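Local coordinates for protein alkaline serine protease (Pseudoalteromonas sp., PDB 1Y9Z) that probably hydrolyses peptide bonds as a cold-adapted, subtilisin-like serine protease carrying an inserted beta-barrel domain, at residues A[297-302]-A[327-332]. Sequence-based numbering, arbitrary orientation.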
ATOM      1  N   ALA A 297      13.045  11.869  22.100  1.00 21.22           N
ATOM      2  CA  ALA A 297      13.160  11.592  23.528  1.00 22.06           C
ATOM      3  C   ALA A 297      14.213  10.505  23.709  1.00 22.22           C
ATOM      4  O   ALA A 297      15.068  10.581  24.592  1.00 22.83           O
ATOM      5  CB  ALA A 297      11.822  11.126  24.082  1.00 20.84           C
ATOM      6  N   CYS A 298      14.142   9.494  22.851  1.00 21.21           N
ATOM      7  CA  CYS A 298      15.080   8.385  22.884  1.00 20.93           C
ATOM      8  C   CYS A 298      16.487   8.851  22.515  1.00 21.34           C
ATOM      9  O   CYS A 298      17.455   8.542  23.210  1.00 20.28           O
ATOM     10  CB  CYS A 298      14.636   7.303  21.902  1.00 20.78           C
ATOM     11  SG  CYS A 298      13.503   6.023  22.535  1.00 19.64           S
ATOM     12  N   LYS A 299      16.590   9.592  21.415  1.00 21.97           N
ATOM     13  CA  LYS A 299      17.873  10.101  20.937  1.00 23.24           C
ATOM     14  C   LYS A 299      18.576  10.961  21.981  1.00 24.21           C
ATOM     15  O   LYS A 299      19.768  10.790  22.243  1.00 23.90           O
ATOM     16  CB  LYS A 299      17.671  10.918  19.658  1.00 23.08           C
ATOM     17  CG  LYS A 299      18.955  11.494  19.075  1.00 23.91           C
ATOM     18  CD  LYS A 299      19.916  10.393  18.650  1.00 23.94           C
ATOM     19  CE  LYS A 299      21.235  10.966  18.152  1.00 24.85           C
ATOM     20  NZ  LYS A 299      21.970  11.687  19.229  1.00 27.06           N
ATOM     21  N   THR A 300      17.833  11.892  22.571  1.00 25.10           N
ATOM     22  CA  THR A 300      18.387  12.782  23.583  1.00 25.79           C
ATOM     23  C   THR A 300      18.963  11.981  24.746  1.00 25.97           C
ATOM     24  O   THR A 300      19.978  12.365  25.333  1.00 26.28           O
ATOM     25  CB  THR A 300      17.307  13.743  24.119  1.00 25.90           C
ATOM     26  OG1 THR A 300      16.769  14.508  23.032  1.00 26.86           O
ATOM     27  CG2 THR A 300      17.899  14.693  25.151  1.00 26.32           C
ATOM     28  N   ALA A 301      18.317  10.867  25.071  1.00 25.51           N
ATOM     29  CA  ALA A 301      18.764  10.012  26.164  1.00 25.56           C
ATOM     30  C   ALA A 301      20.047   9.267  25.800  1.00 25.39           C
ATOM     31  O   ALA A 301      20.643   8.600  26.645  1.00 25.51           O
ATOM     32  CB  ALA A 301      17.669   9.019  26.532  1.00 26.07           C
ATOM     33  N   GLY A 302      20.459   9.379  24.539  1.00 25.09           N
ATOM     34  CA  GLY A 302      21.678   8.727  24.088  1.00 24.08           C
ATOM     35  C   GLY A 302      21.507   7.377  23.410  1.00 23.11           C
ATOM     36  O   GLY A 302      22.474   6.628  23.265  1.00 23.83           O
ATOM     37  N   SER A 327      17.556  17.962  12.456  1.00 25.67           N
ATOM     38  CA  SER A 327      18.363  16.821  12.033  1.00 24.78           C
ATOM     39  C   SER A 327      19.020  16.158  13.239  1.00 24.56           C
ATOM     40  O   SER A 327      20.221  15.878  13.233  1.00 24.18           O
ATOM     41  CB  SER A 327      19.440  17.277  11.046  1.00 24.74           C
ATOM     42  OG  SER A 327      18.869  17.919   9.919  1.00 24.81           O
ATOM     43  N   ASP A 328      18.219  15.904  14.269  1.00 23.99           N
ATOM     44  CA  ASP A 328      18.700  15.290  15.502  1.00 24.67           C
ATOM     45  C   ASP A 328      18.787  13.768  15.441  1.00 23.05           C
ATOM     46  O   ASP A 328      19.642  13.166  16.088  1.00 23.08           O
ATOM     47  CB  ASP A 328      17.788  15.694  16.662  1.00 27.27           C
ATOM     48  CG  ASP A 328      17.720  17.195  16.853  1.00 29.62           C
ATOM     49  OD1 ASP A 328      16.798  17.664  17.551  1.00 31.59           O
ATOM     50  OD2 ASP A 328      18.593  17.905  16.312  1.00 32.73           O
ATOM     51  N   ILE A 329      17.900  13.146  14.670  1.00 20.99           N
ATOM     52  CA  ILE A 329      17.886  11.694  14.563  1.00 18.79           C
ATOM     53  C   ILE A 329      18.916  11.189  13.559  1.00 18.40           C
ATOM     54  O   ILE A 329      18.612  10.977  12.384  1.00 17.58           O
ATOM     55  CB  ILE A 329      16.487  11.186  14.163  1.00 17.99           C
ATOM     56  CG1 ILE A 329      15.421  11.886  15.014  1.00 18.52           C
ATOM     57  CG2 ILE A 329      16.409   9.678  14.352  1.00 17.72           C
ATOM     58  CD1 ILE A 329      15.632  11.749  16.517  1.00 17.86           C
ATOM     59  N   THR A 330      20.139  10.997  14.043  1.00 18.55           N
ATOM     60  CA  THR A 330      21.243  10.528  13.218  1.00 19.47           C
ATOM     61  C   THR A 330      21.508   9.038  13.422  1.00 18.98           C
ATOM     62  O   THR A 330      22.511   8.505  12.946  1.00 20.11           O
ATOM     63  CB  THR A 330      22.528  11.312  13.536  1.00 20.11           C
ATOM     64  OG1 THR A 330      22.775  11.269  14.946  1.00 22.05           O
ATOM     65  CG2 THR A 330      22.388  12.763  13.093  1.00 20.87           C
ATOM     66  N   VAL A 331      20.607   8.374  14.137  1.00 18.05           N
ATOM     67  CA  VAL A 331      20.727   6.945  14.397  1.00 17.16           C
ATOM     68  C   VAL A 331      19.565   6.223  13.719  1.00 16.98           C
ATOM     69  O   VAL A 331      18.561   6.848  13.368  1.00 16.56           O
ATOM     70  CB  VAL A 331      20.677   6.641  15.911  1.00 17.46           C
ATOM     71  CG1 VAL A 331      21.784   7.395  16.631  1.00 18.10           C
ATOM     72  CG2 VAL A 331      19.315   7.022  16.476  1.00 18.00           C
ATOM     73  N   PRO A 332      19.688   4.903  13.515  1.00 15.52           N
ATOM     74  CA  PRO A 332      18.590   4.177  12.868  1.00 15.04           C
ATOM     75  C   PRO A 332      17.362   4.078  13.769  1.00 14.67           C
ATOM     76  O   PRO A 332      17.459   3.677  14.929  1.00 14.97           O
ATOM     77  CB  PRO A 332      19.210   2.815  12.558  1.00 16.15           C
ATOM     78  CG  PRO A 332      20.225   2.647  13.652  1.00 17.14           C
ATOM     79  CD  PRO A 332      20.845   4.019  13.743  1.00 16.04           C
TER
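Lys299, near the C-terminal end of helix 291-300, lays its aliphatic chain across the loop 327-332 and accounts for every cross-contact between the two segments. Its CB points at the loop and rests 3.8 Å from Ile329 CD1, the end of a side chain that also packs on Ile292 and Thr295 of the same helix. CG, anti to the backbone N (chi1 -180°), carries the chain on past Asp328 O, 3.5 Å from Lys299 CG. After a bend at chi2 (63°), Lys299 CD stays beside Asp328 O at 3.8 Å and also meets Val331 CG2 at 4.1 Å. Lys299 CE has three neighbours: Asp328 O at 3.4 Å, Thr330 OG1 at 3.6 Å and Val331 CG1 at 3.9 Å. A second bend, at chi4, turns NZ away, too far from Asp328 O for a hydrogen bond. That carbonyl instead receives a weak bond from Thr330 N, closing an inverse gamma turn centred on Ile329. The carboxylate of Asp328 pairs through OD1 with Lys296 NZ in a salt bridge, while Asp324 holds the backbone N of Asp328 and Ile329. Val331 leans on Ile306 of strand 305-309, as does Cys298, which is disulfide-bonded to Cys277. Gly302, with positive phi, leaves helical geometry in a Schellman motif. Were Lys299 replaced by alanine, Val331 CG1 and Thr330 OG1 would probably lose their cover and a gap would open between helix and loop. The contact thus joins helix 291-300 to the loop before strand 333-336 in the inserted beta domain, far from the pocket that holds phenylmethanesulfonic acid; it relies on methylene packing, with the ammonium charge probably adding only a mild attraction to the nearby carbonyl.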